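Local atomic coordinates of cephalosporin acylase (Bacillus halodurans, PDB entry 2NLZ), a protein that probably hydrolyses amide bonds as an N-terminal nucleophile enzyme of the gamma-glutamyltranspeptidase family. Residues D[261-267]-D[422-428]. The protein carries 1 engineered substitution. Residues are numbered along the deposited sequence; the frame is centred on the assembly and turned at random.
Sequences GYRVWEI and IPGFLTK
Strands 262-266 and 424-428 run antiparallel, their axes 4.5 Å apart at closest and 159° between directions. V264 and L426 form a non-hydrogen-bonded pair (CA to CA 5.0 Å). Hydrogen-bonded pairs flank it: R263 N to T427 O and W265 N to F425 O are 2.7 Å, T427 N to R263 O and F425 N to W265 O 3.1 Å. L426 (chi1 t, chi2 p) bends inward; its CD1 fills the hollow between Y262 CB (3.9 Å) and V264 CG2 (4.0 Å). K428 (chi1 to chi3 t, chi4 p) lies over one face of the Y262 ring, CD 4.1 Å (CH-pi) and NZ 4.6 Å (cation-pi) from its centroid. On the other face, W265 (chi1 m) turns its indole edge to T427, NE1 to CB 3.2 Å. F425 (chi1 t) leads away. At the I267 end, I267 CG1 meets P423 CG at 3.8 Å. A water fills the gap, bound to E266 OE1 (2.5 Å), I267 N (2.9 Å) and P423 O (2.6 Å). E266 OE2 is hydrogen-bonded to H448 ND1. One face carries helix 444-457 and the other packs on strands 71-78 and 370-376, consistent with the alpha-beta-beta-alpha sandwich of the Ntn-hydrolase fold.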
loop_
_atom_site.group_PDB
_atom_site.type_symbol
_atom_site.label_atom_id
_atom_site.label_comp_id
_atom_site.label_asym_id
_atom_site.label_seq_id
_atom_site.Cartn_x
_atom_site.Cartn_y
_atom_site.Cartn_z
ATOM N N GLY D 261 -24.851 14.111 -20.209
ATOM C CA GLY D 261 -25.864 14.972 -19.585
ATOM C C GLY D 261 -25.329 16.302 -19.087
ATOM O O GLY D 261 -26.038 17.322 -19.107
ATOM N N TYR D 262 -24.079 16.274 -18.623
ATOM C CA TYR D 262 -23.365 17.463 -18.182
ATOM C C TYR D 262 -22.829 18.210 -19.401
ATOM O O TYR D 262 -22.751 17.652 -20.501
ATOM C CB TYR D 262 -22.192 17.073 -17.272
ATOM C CG TYR D 262 -22.587 16.486 -15.928
ATOM C CD1 TYR D 262 -22.574 17.273 -14.779
ATOM C CD2 TYR D 262 -22.963 15.142 -15.807
ATOM C CE1 TYR D 262 -22.931 16.746 -13.547
ATOM C CE2 TYR D 262 -23.323 14.602 -14.575
ATOM C CZ TYR D 262 -23.303 15.414 -13.450
ATOM O OH TYR D 262 -23.653 14.908 -12.222
ATOM N N ARG D 263 -22.467 19.473 -19.206
ATOM C CA ARG D 263 -21.731 20.212 -20.221
ATOM C C ARG D 263 -20.381 20.678 -19.682
ATOM O O ARG D 263 -20.300 21.331 -18.634
ATOM C CB ARG D 263 -22.550 21.380 -20.779
ATOM C CG ARG D 263 -23.797 20.943 -21.535
ATOM C CD ARG D 263 -24.220 21.979 -22.568
ATOM N NE ARG D 263 -23.405 21.931 -23.784
ATOM C CZ ARG D 263 -23.692 21.199 -24.856
ATOM N NH1 ARG D 263 -24.776 20.439 -24.875
ATOM N NH2 ARG D 263 -22.896 21.222 -25.913
ATOM N N VAL D 264 -19.326 20.319 -20.408
ATOM C CA VAL D 264 -17.957 20.675 -20.050
ATOM C C VAL D 264 -17.532 21.926 -20.825
ATOM O O VAL D 264 -17.490 21.918 -22.055
ATOM C CB VAL D 264 -16.989 19.519 -20.351
ATOM C CG1 VAL D 264 -15.609 19.835 -19.829
ATOM C CG2 VAL D 264 -17.491 18.246 -19.731
ATOM N N TRP D 265 -17.217 22.995 -20.098
ATOM C CA TRP D 265 -16.902 24.272 -20.730
ATOM C C TRP D 265 -15.410 24.596 -20.729
ATOM O O TRP D 265 -14.703 24.334 -19.751
ATOM C CB TRP D 265 -17.665 25.399 -20.050
ATOM C CG TRP D 265 -19.129 25.248 -20.149
ATOM C CD1 TRP D 265 -19.941 24.598 -19.274
ATOM C CD2 TRP D 265 -19.980 25.768 -21.181
ATOM N NE1 TRP D 265 -21.251 24.678 -19.694
ATOM C CE2 TRP D 265 -21.303 25.389 -20.862
ATOM C CE3 TRP D 265 -19.753 26.520 -22.342
ATOM C CZ2 TRP D 265 -22.401 25.731 -21.665
ATOM C CZ3 TRP D 265 -20.843 26.855 -23.143
ATOM C CH2 TRP D 265 -22.153 26.458 -22.796
ATOM N N GLU D 266 -14.947 25.156 -21.843
ATOM C CA GLU D 266 -13.604 25.679 -21.948
ATOM C C GLU D 266 -13.659 27.041 -22.660
ATOM O O GLU D 266 -14.642 27.357 -23.344
ATOM C CB GLU D 266 -12.723 24.721 -22.761
ATOM C CG GLU D 266 -12.569 23.308 -22.205
ATOM C CD GLU D 266 -11.582 23.194 -21.049
ATOM O OE1 GLU D 266 -10.746 24.111 -20.858
ATOM O OE2 GLU D 266 -11.641 22.166 -20.337
ATOM N N ILE D 267 -12.613 27.844 -22.489
ATOM C CA ILE D 267 -12.368 29.005 -23.337
ATOM C C ILE D 267 -12.085 28.508 -24.761
ATOM O O ILE D 267 -11.350 27.529 -24.934
ATOM C CB ILE D 267 -11.143 29.801 -22.824
ATOM C CG1 ILE D 267 -11.407 30.373 -21.420
ATOM C CG2 ILE D 267 -10.712 30.886 -23.828
ATOM C CD1 ILE D 267 -12.648 31.256 -21.293
ATOM N N ILE D 422 -5.693 26.875 -19.301
ATOM C CA ILE D 422 -7.108 26.610 -19.561
ATOM C C ILE D 422 -7.968 26.468 -18.292
ATOM O O ILE D 422 -7.817 25.520 -17.520
ATOM C CB ILE D 422 -7.319 25.384 -20.529
ATOM C CG1 ILE D 422 -6.758 24.073 -19.947
ATOM C CG2 ILE D 422 -6.717 25.666 -21.921
ATOM C CD1 ILE D 422 -7.225 22.817 -20.681
ATOM N N PRO D 423 -8.875 27.427 -18.072
ATOM C CA PRO D 423 -9.798 27.320 -16.957
ATOM C C PRO D 423 -11.051 26.582 -17.407
ATOM O O PRO D 423 -11.570 26.825 -18.506
ATOM C CB PRO D 423 -10.134 28.775 -16.649
ATOM C CG PRO D 423 -9.997 29.496 -17.973
ATOM C CD PRO D 423 -9.089 28.656 -18.861
ATOM N N GLY D 424 -11.536 25.679 -16.570
ATOM C CA GLY D 424 -12.679 24.868 -16.955
ATOM C C GLY D 424 -13.899 25.187 -16.130
ATOM O O GLY D 424 -13.786 25.664 -15.004
ATOM N N PHE D 425 -15.069 24.920 -16.700
ATOM C CA PHE D 425 -16.312 25.005 -15.945
ATOM C C PHE D 425 -17.253 23.858 -16.266
ATOM O O PHE D 425 -17.364 23.442 -17.417
ATOM C CB PHE D 425 -17.019 26.331 -16.207
ATOM C CG PHE D 425 -17.853 26.812 -15.047
ATOM C CD1 PHE D 425 -17.328 27.721 -14.138
ATOM C CD2 PHE D 425 -19.161 26.361 -14.867
ATOM C CE1 PHE D 425 -18.088 28.172 -13.067
ATOM C CE2 PHE D 425 -19.927 26.806 -13.797
ATOM C CZ PHE D 425 -19.387 27.717 -12.899
ATOM N N LEU D 426 -17.928 23.362 -15.237
ATOM C CA LEU D 426 -18.891 22.286 -15.395
ATOM C C LEU D 426 -20.321 22.733 -15.073
ATOM O O LEU D 426 -20.561 23.479 -14.114
ATOM C CB LEU D 426 -18.494 21.068 -14.550
ATOM C CG LEU D 426 -19.228 19.737 -14.806
ATOM C CD1 LEU D 426 -19.193 19.325 -16.273
ATOM C CD2 LEU D 426 -18.662 18.622 -13.930
ATOM N N THR D 427 -21.258 22.222 -15.871
ATOM C CA THR D 427 -22.645 22.672 -15.903
ATOM C C THR D 427 -23.571 21.476 -16.168
ATOM O O THR D 427 -23.190 20.546 -16.867
ATOM C CB THR D 427 -22.776 23.774 -16.989
ATOM O OG1 THR D 427 -22.557 25.049 -16.384
ATOM C CG2 THR D 427 -24.115 23.766 -17.704
ATOM N N LYS D 428 -24.766 21.483 -15.584
ATOM C CA LYS D 428 -25.766 20.449 -15.874
ATOM C C LYS D 428 -27.166 21.049 -16.006
ATOM O O LYS D 428 -27.713 21.572 -15.029
ATOM C CB LYS D 428 -25.750 19.364 -14.796
ATOM C CG LYS D 428 -26.693 18.194 -15.040
ATOM C CD LYS D 428 -26.710 17.254 -13.837
ATOM C CE LYS D 428 -27.768 16.164 -13.964
ATOM N NZ LYS D 428 -27.465 15.198 -15.049
HETATM O O HOH W 1 -10.597 26.567 -20.907
#